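Local coordinates for carbon dioxide concentrating mechanism protein CcmK (Synechococcus elongatus, PDB 4OX6), which probably forms hexameric tiles of the carboxysome shell, the protein coat of a bacterial microcompartment that takes part in concentrating carbon dioxide, at residues A33-M38 with A74-A79; M38-I44 with E67-M72. All coordinates share one frame; numbering follows the deposited sequence.

Contact 1 (A33-M38 with A74-A79)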
loop_
_atom_site.group_PDB
_atom_site.type_symbol
_atom_site.label_atom_id
_atom_site.label_comp_id
_atom_site.label_asym_id
_atom_site.label_seq_id
_atom_site.Cartn_x
_atom_site.Cartn_y
_atom_site.Cartn_z
ATOM N N ALA A 33 -9.002 19.431 -6.443
ATOM C CA ALA A 33 -9.008 20.910 -6.443
ATOM C C ALA A 33 -7.860 21.412 -7.271
ATOM O O ALA A 33 -8.034 22.320 -8.100
ATOM C CB ALA A 33 -8.897 21.439 -5.032
ATOM N N ALA A 34 -6.665 20.905 -7.025
ATOM C CA ALA A 34 -5.509 21.338 -7.804
ATOM C C ALA A 34 -5.682 21.079 -9.283
ATOM O O ALA A 34 -5.374 21.972 -10.114
ATOM C CB ALA A 34 -4.262 20.647 -7.323
ATOM N N ALA A 35 -6.106 19.883 -9.653
ATOM C CA ALA A 35 -6.217 19.495 -11.058
ATOM C C ALA A 35 -7.182 20.398 -11.755
ATOM O O ALA A 35 -6.908 20.904 -12.855
ATOM C CB ALA A 35 -6.691 18.079 -11.146
ATOM N N ASP A 36 -8.336 20.653 -11.164
ATOM C CA ASP A 36 -9.337 21.495 -11.790
ATOM C C ASP A 36 -8.841 22.918 -11.946
ATOM O O ASP A 36 -9.070 23.555 -13.010
ATOM C CB ASP A 36 -10.674 21.470 -11.042
ATOM C CG ASP A 36 -11.807 22.098 -11.833
ATOM O OD1 ASP A 36 -12.161 21.527 -12.906
ATOM O OD2 ASP A 36 -12.357 23.134 -11.366
ATOM N N ALA A 37 -8.181 23.472 -10.932
ATOM C CA ALA A 37 -7.665 24.825 -11.009
ATOM C C ALA A 37 -6.609 24.920 -12.081
ATOM O O ALA A 37 -6.501 25.919 -12.795
ATOM C CB ALA A 37 -7.126 25.283 -9.693
ATOM N N MET A 38 -5.765 23.915 -12.219
ATOM C CA MET A 38 -4.676 23.914 -13.190
ATOM C C MET A 38 -5.228 23.993 -14.613
ATOM O O MET A 38 -4.783 24.819 -15.432
ATOM C CB MET A 38 -3.808 22.670 -13.030
ATOM C CG MET A 38 -2.961 22.711 -11.749
ATOM S SD MET A 38 -2.392 21.083 -11.179
ATOM C CE MET A 38 -0.666 21.176 -11.501
ATOM N N ALA A 74 -1.957 28.220 -9.993
ATOM C CA ALA A 74 -3.370 28.029 -9.595
ATOM C C ALA A 74 -3.542 26.740 -8.842
ATOM O O ALA A 74 -4.349 26.691 -7.885
ATOM C CB ALA A 74 -4.242 28.044 -10.830
ATOM N N GLY A 75 -2.865 25.665 -9.246
ATOM C CA GLY A 75 -2.986 24.402 -8.543
ATOM C C GLY A 75 -2.461 24.513 -7.103
ATOM O O GLY A 75 -3.047 23.934 -6.187
ATOM N N ILE A 76 -1.332 25.187 -6.883
ATOM C CA ILE A 76 -0.757 25.383 -5.580
ATOM C C ILE A 76 -1.742 26.092 -4.683
ATOM O O ILE A 76 -1.999 25.636 -3.527
ATOM C CB ILE A 76 0.577 26.169 -5.691
ATOM C CG1 ILE A 76 1.730 25.284 -6.257
ATOM C CG2 ILE A 76 0.951 26.755 -4.327
ATOM C CD1 ILE A 76 2.950 26.012 -6.692
ATOM N N GLU A 77 -2.362 27.139 -5.176
ATOM C CA GLU A 77 -3.310 27.881 -4.360
ATOM C C GLU A 77 -4.521 27.027 -4.051
ATOM O O GLU A 77 -5.010 27.009 -2.898
ATOM C CB GLU A 77 -3.721 29.154 -5.070
ATOM C CG GLU A 77 -2.528 30.106 -5.136
ATOM C CD GLU A 77 -1.831 30.332 -3.751
ATOM O OE1 GLU A 77 -2.532 30.707 -2.779
ATOM O OE2 GLU A 77 -0.607 30.096 -3.603
ATOM N N ALA A 78 -5.040 26.293 -5.026
ATOM C CA ALA A 78 -6.239 25.481 -4.795
ATOM C C ALA A 78 -5.984 24.373 -3.791
ATOM O O ALA A 78 -6.877 24.085 -2.952
ATOM C CB ALA A 78 -6.724 24.916 -6.113
ATOM N N ALA A 79 -4.811 23.750 -3.855
ATOM C CA ALA A 79 -4.466 22.726 -2.891
ATOM C C ALA A 79 -4.453 23.258 -1.472
ATOM O O ALA A 79 -5.077 22.657 -0.549
ATOM C CB ALA A 79 -3.148 22.097 -3.240
#
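A34 and G75 meet with their CA atoms only 4.0 Å apart, where A33-M38 and A74-A79, two helical segments 7.5 Å apart at the closest approach of their axes, run roughly antiparallel at 146°. No hydrogen bond crosses between them. Methyl groups and backbone atoms make the contact.

G75 has no side chain, and M38 uses the room. Its CG lies 3.6 Å from CA of G75, on the side where any other residue would carry its CB. The first torsion sets it there: CG is anti to the carbonyl carbon of M38 (chi1 -71°). One turn back, the methyl of A34 rests 3.7 Å from O of G75.

A78 is the other close point. Its CB comes within 3.5 Å of O of A33. The same methyl meets CB of A37 at 3.6 Å, so it sits against two successive turns of the facing helix. A37 in turn reaches back along helix 65-81. Its CB stands 3.6 Å from O of A74 and 4.2 Å from CB of A74.

Both helices pack on the antiparallel sheet of the BMC domain; A34, M38 and I76 all touch L23 of strand 19-26. Helix 28-39 also borders a second subunit: D36 OD1 accepts a hydrogen bond from N of H97 of that subunit.

The carbonyls of A33, A74 and G75 remain bonded to A37, A78 and A79 in their own helices, so methyls can lie against them without costing a polar bond. The contact rests on methyls, a glycine and backbone, which let the two backbones come this close.

Contact 2 (M38-I44 with E67-M72); sequences MVKAGRI and EVKTAM
The N-H of R43 gives E67 OE1 a short, straight hydrogen bond of 2.7 Å, with an angle of 179° at the hydrogen. OE1 takes it on its anti lone pair. The E67 chain is bent at chi2 (-68°), which brings OE1 in line with the N-H of R43. OE1 also lies 3.5 Å from CA of G42. The extended R43 side chain leads away, so the backbone, not the guanidinium, holds E67. An inverse gamma turn is centred on R43, closed by a weak bond from I44 N to G42 O. With an alanine in place of E67, the N-H of R43 would probably lose this acceptor, and the turn its direct hydrogen bond to helix 65-81.

A water links the two segments further along, donating to O of A41 at 2.7 Å and hydrogen-bonded to T70 OG1 at 2.9 Å. The methyl of A71 lies 3.4 Å from O of M38 and also touches CG1 of I44. CG of M38 lies 3.3 Å from O of A71. I44 CG2 packs on CG2 of V68. The side chains of M38 and M72 run alongside each other, their CE methyls 3.9 Å apart.

M38-I44 connects helix 28-39 with strand 45-53. It runs along helix 65-81, while I44 and A71 rest on I61 of strand 56-63 and M72 on W90 and I92 of strand 86-93.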
loop_
_atom_site.group_PDB
_atom_site.type_symbol
_atom_site.label_atom_id
_atom_site.label_comp_id
_atom_site.label_asym_id
_atom_site.label_seq_id
_atom_site.Cartn_x
_atom_site.Cartn_y
_atom_site.Cartn_z
ATOM N N MET A 38 -5.765 23.915 -12.219
ATOM C CA MET A 38 -4.676 23.914 -13.190
ATOM C C MET A 38 -5.228 23.993 -14.613
ATOM O O MET A 38 -4.783 24.819 -15.432
ATOM C CB MET A 38 -3.808 22.670 -13.030
ATOM C CG MET A 38 -2.961 22.711 -11.749
ATOM S SD MET A 38 -2.392 21.083 -11.179
ATOM C CE MET A 38 -0.666 21.176 -11.501
ATOM N N VAL A 39 -6.207 23.151 -14.970
ATOM C CA VAL A 39 -6.683 23.081 -16.354
ATOM C C VAL A 39 -7.554 24.282 -16.666
ATOM O O VAL A 39 -7.646 24.675 -17.850
ATOM C CB VAL A 39 -7.398 21.720 -16.589
ATOM C CG1 VAL A 39 -8.692 21.617 -15.835
ATOM C CG2 VAL A 39 -7.584 21.475 -18.086
ATOM N N LYS A 40 -8.074 24.974 -15.649
ATOM C CA LYS A 40 -8.830 26.203 -15.842
ATOM C C LYS A 40 -7.936 27.436 -15.915
ATOM O O LYS A 40 -8.409 28.522 -16.213
ATOM C CB LYS A 40 -9.881 26.354 -14.737
ATOM C CG LYS A 40 -11.094 25.437 -14.997
ATOM C CD LYS A 40 -12.094 25.596 -13.835
ATOM C CE LYS A 40 -13.334 24.781 -14.070
ATOM N NZ LYS A 40 -14.121 24.629 -12.828
ATOM N N ALA A 41 -6.646 27.288 -15.729
ATOM C CA ALA A 41 -5.761 28.463 -15.613
ATOM C C ALA A 41 -4.786 28.592 -16.765
ATOM O O ALA A 41 -4.103 29.622 -16.914
ATOM C CB ALA A 41 -4.954 28.352 -14.331
ATOM N N GLY A 42 -4.716 27.602 -17.616
ATOM C CA GLY A 42 -3.746 27.671 -18.714
ATOM C C GLY A 42 -4.057 26.615 -19.752
ATOM O O GLY A 42 -4.866 25.698 -19.511
ATOM N N ARG A 43 -3.395 26.713 -20.900
ATOM C CA ARG A 43 -3.561 25.751 -21.943
ATOM C C ARG A 43 -2.673 24.557 -21.620
ATOM O O ARG A 43 -1.551 24.399 -22.097
ATOM C CB ARG A 43 -3.197 26.342 -23.316
ATOM C CG ARG A 43 -3.476 25.376 -24.429
ATOM C CD ARG A 43 -3.270 26.009 -25.781
ATOM N NE ARG A 43 -3.811 25.162 -26.832
ATOM C CZ ARG A 43 -4.092 25.593 -28.057
ATOM N NH1 ARG A 43 -3.889 26.870 -28.374
ATOM N NH2 ARG A 43 -4.575 24.751 -28.968
ATOM N N ILE A 44 -3.191 23.685 -20.768
ATOM C CA ILE A 44 -2.553 22.463 -20.336
ATOM C C ILE A 44 -3.509 21.272 -20.423
ATOM O O ILE A 44 -4.732 21.490 -20.499
ATOM C CB ILE A 44 -1.919 22.618 -18.904
ATOM C CG1 ILE A 44 -2.961 22.744 -17.786
ATOM C CG2 ILE A 44 -0.979 23.845 -18.859
ATOM C CD1 ILE A 44 -3.640 21.445 -17.294
ATOM N N GLU A 67 2.634 28.082 -19.903
ATOM C CA GLU A 67 1.269 27.665 -19.551
ATOM C C GLU A 67 1.286 26.759 -18.320
ATOM O O GLU A 67 0.442 26.893 -17.417
ATOM C CB GLU A 67 0.555 27.020 -20.713
ATOM C CG GLU A 67 0.409 27.898 -21.931
ATOM C CD GLU A 67 -0.519 29.056 -21.714
ATOM O OE1 GLU A 67 -1.707 28.829 -21.291
ATOM O OE2 GLU A 67 -0.066 30.223 -21.890
ATOM N N VAL A 68 2.229 25.825 -18.261
ATOM C CA VAL A 68 2.378 24.973 -17.059
ATOM C C VAL A 68 2.715 25.803 -15.858
ATOM O O VAL A 68 2.150 25.510 -14.749
ATOM C CB VAL A 68 3.439 23.908 -17.282
ATOM C CG1 VAL A 68 3.807 23.185 -16.020
ATOM C CG2 VAL A 68 2.932 22.912 -18.332
ATOM N N LYS A 69 3.547 26.857 -15.969
ATOM C CA LYS A 69 3.846 27.670 -14.825
ATOM C C LYS A 69 2.570 28.367 -14.293
ATOM O O LYS A 69 2.333 28.413 -13.050
ATOM C CB LYS A 69 4.900 28.717 -15.177
ATOM C CG LYS A 69 6.273 28.146 -15.427
ATOM C CD LYS A 69 7.246 29.142 -16.078
ATOM C CE LYS A 69 7.634 30.220 -15.127
ATOM N NZ LYS A 69 8.761 31.035 -15.747
ATOM N N THR A 70 1.742 28.964 -15.184
ATOM C CA THR A 70 0.564 29.677 -14.721
ATOM C C THR A 70 -0.439 28.651 -14.122
ATOM O O THR A 70 -1.109 28.938 -13.111
ATOM C CB THR A 70 0.008 30.577 -15.800
ATOM O OG1 THR A 70 -0.942 31.467 -15.191
ATOM C CG2 THR A 70 -0.560 29.828 -16.897
ATOM N N ALA A 71 -0.568 27.502 -14.760
ATOM C CA ALA A 71 -1.400 26.423 -14.221
ATOM C C ALA A 71 -0.951 25.974 -12.835
ATOM O O ALA A 71 -1.753 25.799 -11.907
ATOM C CB ALA A 71 -1.451 25.249 -15.169
ATOM N N MET A 72 0.364 25.818 -12.665
ATOM C CA MET A 72 0.920 25.387 -11.383
ATOM C C MET A 72 0.622 26.380 -10.272
ATOM O O MET A 72 0.264 25.960 -9.176
ATOM C CB MET A 72 2.405 25.218 -11.530
ATOM C CG MET A 72 3.106 24.575 -10.342
ATOM S SD MET A 72 2.533 22.901 -9.880
ATOM C CE MET A 72 3.111 21.974 -11.285
HETATM O O HOH W 1 -3.770 31.797 -15.394
#

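Contact 2 continues contact 1 along helix 65-81, with residues M38-I44 as the partner. The centres of the two contacts are about 9 Å apart. M38 is shared by both. The two also touch directly, A74 CB lying 3.6 Å from A41 CB. No hydrogen bond crosses contact 1; contact 2 adds one, together with a water-mediated link. D36, in contact 1, and K40, four residues on in contact 2, form a salt bridge within the same stretch of chain. Both contacts reach the second subunit, where K40 NZ bonds to O of R95 of that subunit, so the helix pair borders a subunit interface.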